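Local coordinates for N-acetylneuraminic acid outer membrane channel protein NanC (PDB 2WJR) that forms a monomeric, weakly anion-selective beta-barrel channel in the outer membrane, through which N-acetylneuraminic acid enters the bacterium, at residues A[7-12]-A[187-192]. The protein carries 1 engineered substitution. Residues are numbered along the deposited sequence; the frame is centred on the assembly and turned at random.
Sequences GYRSGS and DYLDRQ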
ATOM      1  N   GLY A   7       4.214   8.698  -9.914  1.00 25.51           N
ATOM      2  CA  GLY A   7       5.444   8.231  -9.293  1.00 26.20           C
ATOM      3  C   GLY A   7       6.494   7.765 -10.272  1.00 26.51           C
ATOM      4  O   GLY A   7       6.164   7.261 -11.339  1.00 26.37           O
ATOM      5  N   TYR A   8       7.754   7.948  -9.885  1.00 27.57           N
ATOM      6  CA  TYR A   8       8.899   7.433 -10.644  1.00 28.43           C
ATOM      7  C   TYR A   8       9.667   6.406  -9.819  1.00 28.36           C
ATOM      8  O   TYR A   8      10.018   6.667  -8.675  1.00 28.48           O
ATOM      9  CB  TYR A   8       9.847   8.573 -11.057  1.00 28.62           C
ATOM     10  CG  TYR A   8      11.108   8.026 -11.705  1.00 31.20           C
ATOM     11  CD1 TYR A   8      11.043   7.364 -12.925  1.00 34.32           C
ATOM     12  CD2 TYR A   8      12.339   8.114 -11.071  1.00 34.98           C
ATOM     13  CE1 TYR A   8      12.183   6.826 -13.521  1.00 36.87           C
ATOM     14  CE2 TYR A   8      13.491   7.580 -11.659  1.00 37.47           C
ATOM     15  CZ  TYR A   8      13.397   6.937 -12.883  1.00 37.89           C
ATOM     16  OH  TYR A   8      14.512   6.391 -13.473  1.00 41.93           O
ATOM     17  N   ARG A   9       9.952   5.254 -10.425  1.00 28.83           N
ATOM     18  CA  ARG A   9      10.756   4.223  -9.812  1.00 29.38           C
ATOM     19  C   ARG A   9      12.128   4.120 -10.486  1.00 29.88           C
ATOM     20  O   ARG A   9      12.193   3.848 -11.687  1.00 29.06           O
ATOM     21  CB  ARG A   9      10.039   2.890  -9.910  1.00 29.56           C
ATOM     22  CG  ARG A   9       8.715   2.873  -9.159  1.00 32.08           C
ATOM     23  CD  ARG A   9       8.659   1.635  -8.347  1.00 34.90           C
ATOM     24  NE  ARG A   9       7.332   1.159  -8.013  1.00 36.28           N
ATOM     25  CZ  ARG A   9       7.085  -0.106  -7.707  1.00 37.26           C
ATOM     26  NH1 ARG A   9       8.063  -1.005  -7.744  1.00 38.46           N
ATOM     27  NH2 ARG A   9       5.865  -0.487  -7.400  1.00 38.78           N
ATOM     28  N   SER A  10      13.185   4.286  -9.682  1.00 30.40           N
ATOM     29  CA  SER A  10      14.571   4.501 -10.156  1.00 31.08           C
ATOM     30  C   SER A  10      15.255   3.227 -10.653  1.00 31.72           C
ATOM     31  O   SER A  10      16.063   3.272 -11.586  1.00 31.98           O
ATOM     32  CB  SER A  10      15.417   5.131  -9.035  1.00 30.49           C
ATOM     33  N   GLY A  11      14.950   2.098 -10.025  1.00 31.91           N
ATOM     34  CA  GLY A  11      15.541   0.814 -10.407  1.00 32.15           C
ATOM     35  C   GLY A  11      14.838   0.204 -11.608  1.00 32.53           C
ATOM     36  O   GLY A  11      15.473  -0.263 -12.568  1.00 32.79           O
ATOM     37  N   SER A  12      13.515   0.223 -11.555  1.00 32.38           N
ATOM     38  CA  SER A  12      12.691  -0.236 -12.668  1.00 32.23           C
ATOM     39  C   SER A  12      12.673   0.764 -13.824  1.00 32.35           C
ATOM     40  O   SER A  12      12.255   0.424 -14.922  1.00 33.06           O
ATOM     41  CB  SER A  12      11.274  -0.522 -12.189  1.00 32.00           C
ATOM     42  OG  SER A  12      11.262  -1.659 -11.349  1.00 30.90           O
ATOM     43  N   ASP A 187       9.562   6.645  -1.323  1.00 20.69           N
ATOM     44  CA  ASP A 187       9.547   5.262  -0.868  1.00 20.90           C
ATOM     45  C   ASP A 187      10.864   4.596  -1.221  1.00 21.42           C
ATOM     46  O   ASP A 187      11.480   4.907  -2.252  1.00 22.14           O
ATOM     47  CB  ASP A 187       8.413   4.459  -1.509  1.00 20.89           C
ATOM     48  CG  ASP A 187       7.188   5.273  -1.722  1.00 22.14           C
ATOM     49  OD1 ASP A 187       6.529   5.617  -0.723  1.00 21.27           O
ATOM     50  OD2 ASP A 187       6.887   5.591  -2.892  1.00 23.42           O
ATOM     51  N   TYR A 188      11.294   3.710  -0.335  1.00 22.01           N
ATOM     52  CA  TYR A 188      12.340   2.761  -0.653  1.00 22.38           C
ATOM     53  C   TYR A 188      11.709   1.371  -0.663  1.00 22.21           C
ATOM     54  O   TYR A 188      11.185   0.880   0.367  1.00 22.41           O
ATOM     55  CB  TYR A 188      13.498   2.844   0.331  1.00 22.73           C
ATOM     56  CG  TYR A 188      14.585   1.869  -0.077  1.00 24.10           C
ATOM     57  CD1 TYR A 188      14.919   0.792   0.733  1.00 24.52           C
ATOM     58  CD2 TYR A 188      15.214   1.993  -1.315  1.00 26.42           C
ATOM     59  CE1 TYR A 188      15.897  -0.120   0.349  1.00 26.37           C
ATOM     60  CE2 TYR A 188      16.187   1.087  -1.716  1.00 27.04           C
ATOM     61  CZ  TYR A 188      16.513   0.029  -0.880  1.00 28.22           C
ATOM     62  OH  TYR A 188      17.463  -0.877  -1.280  1.00 34.23           O
ATOM     63  N   LEU A 189      11.724   0.741  -1.837  1.00 21.52           N
ATOM     64  CA  LEU A 189      11.031  -0.526  -2.020  1.00 21.55           C
ATOM     65  C   LEU A 189      11.986  -1.740  -2.063  1.00 21.96           C
ATOM     66  O   LEU A 189      11.701  -2.747  -2.712  1.00 22.25           O
ATOM     67  CB  LEU A 189      10.178  -0.436  -3.273  1.00 21.39           C
ATOM     68  CG  LEU A 189       9.208   0.749  -3.271  1.00 22.10           C
ATOM     69  CD1 LEU A 189       8.418   0.746  -4.574  1.00 23.08           C
ATOM     70  CD2 LEU A 189       8.250   0.713  -2.055  1.00 20.28           C
ATOM     71  N   ASP A 190      13.087  -1.637  -1.323  1.00 22.86           N
ATOM     72  CA  ASP A 190      14.072  -2.715  -1.200  1.00 23.23           C
ATOM     73  C   ASP A 190      14.742  -2.877  -2.587  1.00 23.29           C
ATOM     74  O   ASP A 190      14.548  -2.058  -3.475  1.00 22.22           O
ATOM     75  CB  ASP A 190      13.355  -3.999  -0.733  1.00 23.49           C
ATOM     76  CG  ASP A 190      14.268  -4.968   0.008  1.00 26.02           C
ATOM     77  OD1 ASP A 190      15.344  -5.346  -0.542  1.00 27.92           O
ATOM     78  OD2 ASP A 190      13.874  -5.404   1.114  1.00 27.46           O
ATOM     79  N   ARG A 191      15.530  -3.920  -2.771  1.00 24.14           N
ATOM     80  CA  ARG A 191      16.152  -4.145  -4.080  1.00 24.86           C
ATOM     81  C   ARG A 191      15.202  -4.925  -4.986  1.00 24.94           C
ATOM     82  O   ARG A 191      15.490  -6.049  -5.367  1.00 24.73           O
ATOM     83  CB  ARG A 191      17.468  -4.885  -3.897  1.00 25.30           C
ATOM     84  CG  ARG A 191      18.491  -4.094  -3.087  1.00 27.03           C
ATOM     85  CD  ARG A 191      19.884  -4.756  -3.210  1.00 30.87           C
ATOM     86  NE  ARG A 191      20.337  -4.666  -4.600  1.00 34.52           N
ATOM     87  CZ  ARG A 191      20.848  -3.560  -5.160  1.00 37.17           C
ATOM     88  NH1 ARG A 191      21.224  -3.563  -6.444  1.00 39.58           N
ATOM     89  NH2 ARG A 191      21.022  -2.455  -4.446  1.00 38.16           N
ATOM     90  N   GLN A 192      14.073  -4.309  -5.335  1.00 24.62           N
ATOM     91  CA  GLN A 192      13.006  -4.989  -6.062  1.00 24.85           C
ATOM     92  C   GLN A 192      12.788  -4.399  -7.453  1.00 25.37           C
ATOM     93  O   GLN A 192      11.807  -4.740  -8.134  1.00 25.15           O
ATOM     94  CB  GLN A 192      11.696  -4.938  -5.260  1.00 24.32           C
ATOM     95  CG  GLN A 192      11.682  -5.892  -4.089  1.00 22.92           C
ATOM     96  CD  GLN A 192      10.314  -6.030  -3.438  1.00 22.06           C
ATOM     97  OE1 GLN A 192       9.631  -7.031  -3.625  1.00 23.47           O
ATOM     98  NE2 GLN A 192       9.908  -5.015  -2.667  1.00 20.37           N
TER
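L189 meets R9 just where strand 180-188 gives way to an extracellular loop, and this pair carries most of a small contact that buries 121 Å² in all. One methyl of the leucine, CD1, sits over the centre of one face of the R9 guanidinium, 3.5 Å from R9 CZ, and the two side chains cross at about a right angle. R9 reaches it through a bend at chi2 (-133°). While the methyl covers this face, two of the guanidinium nitrogens bond elsewhere: NE forms a salt bridge with E16, and NH1 one with E203 as well as a hydrogen bond to a bound buffer molecule. The two carboxylates hold the guanidinium from outside the two segments. Beyond L189 the chain turns; D190 OD1 accepts a hydrogen bond from the backbone N of R191 at 2.7 Å, through its anti lone pair, and R191 centres an inverse gamma turn. Q192 then folds back, its NE2 donating to L189 O at 2.9 Å in a nearly straight bond (167°) from above the carbonyl plane; NE2 is also hydrogen-bonded to Y150 OH. Q192 passes S12 only loosely, with S12 OG 4.5 Å from Q192 O. That hydroxyl is hydrogen-bonded to E203 and to the backbone N of V194. The contact lies at the extracellular end of the barrel, where strand 198-212 pairs with both 2-9 and 180-188 and so separates the two segments, supplying E203 between them.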